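PDB 4MMO: Sso-CP2 metallo-carboxypetidase, which acts as a zinc-dependent carboxypeptidase of the M20 family, hydrolysing peptide bonds at the C-terminal end of its substrates. Local coordinates for the interface of chains A and B. Coordinates in Å, arbitrary orientation; residue numbers count along the deposited sequence, not the author numbering. Chains: chain A/B, Sso-CP2 metallo-carboxypetidase.

The interface of chains A and B. Residues chain A 215-216, 219-220, 284; chain B 209, 213.
B:Lys213 and B:Ile209, one turn apart on helix 207-216, lie against the C-terminal end of helix 207-218 of chain A and the loop that follows it. They belong to the M20 dimerisation domain, and the two-fold interface, in which this contact recurs with the chains exchanged, probably represents the dimer typical of this family. The lysine chain runs extended past A:Ser216 and then bends at its last torsion (chi4 -68°), which turns the ammonium group towards two main-chain carbonyls. NZ of B:Lys213 gives one hydrogen bond of 2.8 Å to O of A:Ser216, in the carbonyl plane and on a lone pair. Its second, to O of A:Val219, meets that carbonyl more nearly end-on, at 155°, with the nitrogen tilted somewhat from the plane. A positive charge here would probably be favoured by the helix end. The hydroxyl OG of A:Ser216 lies against the lysine stem, 3.4 Å from CG of B:Lys213, with CB behind it.

B:Ile209 holds CG1 anti to its backbone nitrogen (chi1 -175°), directing this branch to the chain A loop. There CG1 lies 3.7 Å from CG2 of A:Val219, the two side chains crossing at a slant. The terminal CD1 reaches on to the helix backbone, 4.0 Å from CA of A:Ser216 and 3.3 Å from O of A:Ile215. A:Val284, on strand 283-290, presents CG2 more loosely, 4.5 Å from CB of B:Ile209. Replacing B:Lys213 with a methionine would probably leave the carbonyls of A:Ser216 and A:Val219 without their shared donor, weakening the hold of chain B on the helix end and loop of chain A.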
# COMPACT_ATOMS: atom_id res chain seq x y z
N ILE A 215 -3.90 3.00 -13.15
CA ILE A 215 -2.94 1.92 -13.34
C ILE A 215 -3.59 0.73 -14.05
O ILE A 215 -2.91 -0.05 -14.71
CB ILE A 215 -2.29 1.46 -12.01
CG1 ILE A 215 -3.35 0.99 -11.01
CG2 ILE A 215 -1.45 2.60 -11.42
CD1 ILE A 215 -2.77 0.46 -9.72
N SER A 216 -4.92 0.62 -13.94
CA SER A 216 -5.64 -0.44 -14.64
C SER A 216 -5.60 -0.26 -16.16
O SER A 216 -5.71 -1.23 -16.90
CB SER A 216 -7.10 -0.50 -14.17
OG SER A 216 -7.18 -0.98 -12.84
N VAL A 219 -2.18 -1.88 -18.45
CA VAL A 219 -2.00 -3.25 -18.92
C VAL A 219 -3.33 -3.97 -19.08
O VAL A 219 -4.31 -3.60 -18.43
CB VAL A 219 -1.14 -4.06 -17.93
CG1 VAL A 219 0.25 -3.45 -17.80
CG2 VAL A 219 -1.82 -4.12 -16.56
N ASP A 220 -3.38 -5.00 -19.92
CA ASP A 220 -4.55 -5.87 -19.98
C ASP A 220 -4.41 -6.95 -18.91
O ASP A 220 -3.49 -6.90 -18.10
CB ASP A 220 -4.76 -6.47 -21.38
CG ASP A 220 -3.61 -7.34 -21.84
OD1 ASP A 220 -2.73 -7.71 -21.03
OD2 ASP A 220 -3.59 -7.68 -23.05
N VAL A 284 3.70 -3.15 -11.00
CA VAL A 284 3.37 -2.31 -9.85
C VAL A 284 4.14 -2.81 -8.64
O VAL A 284 3.93 -3.93 -8.17
CB VAL A 284 1.86 -2.32 -9.55
CG1 VAL A 284 1.54 -1.48 -8.32
CG2 VAL A 284 1.07 -1.81 -10.76
N ILE B 209 -2.14 -5.01 -9.27
CA ILE B 209 -2.86 -4.63 -10.47
C ILE B 209 -4.18 -5.40 -10.54
O ILE B 209 -5.19 -4.88 -11.02
CB ILE B 209 -2.02 -4.86 -11.75
CG1 ILE B 209 -2.76 -4.36 -12.99
CG2 ILE B 209 -1.69 -6.32 -11.92
CD1 ILE B 209 -2.96 -2.86 -13.01
N LYS B 213 -7.76 -3.57 -10.56
CA LYS B 213 -8.72 -3.79 -11.63
C LYS B 213 -10.08 -4.20 -11.10
O LYS B 213 -11.11 -3.74 -11.60
CB LYS B 213 -8.19 -4.83 -12.61
CG LYS B 213 -7.15 -4.28 -13.58
CD LYS B 213 -6.63 -5.36 -14.51
CE LYS B 213 -5.68 -4.79 -15.56
NZ LYS B 213 -6.38 -3.91 -16.54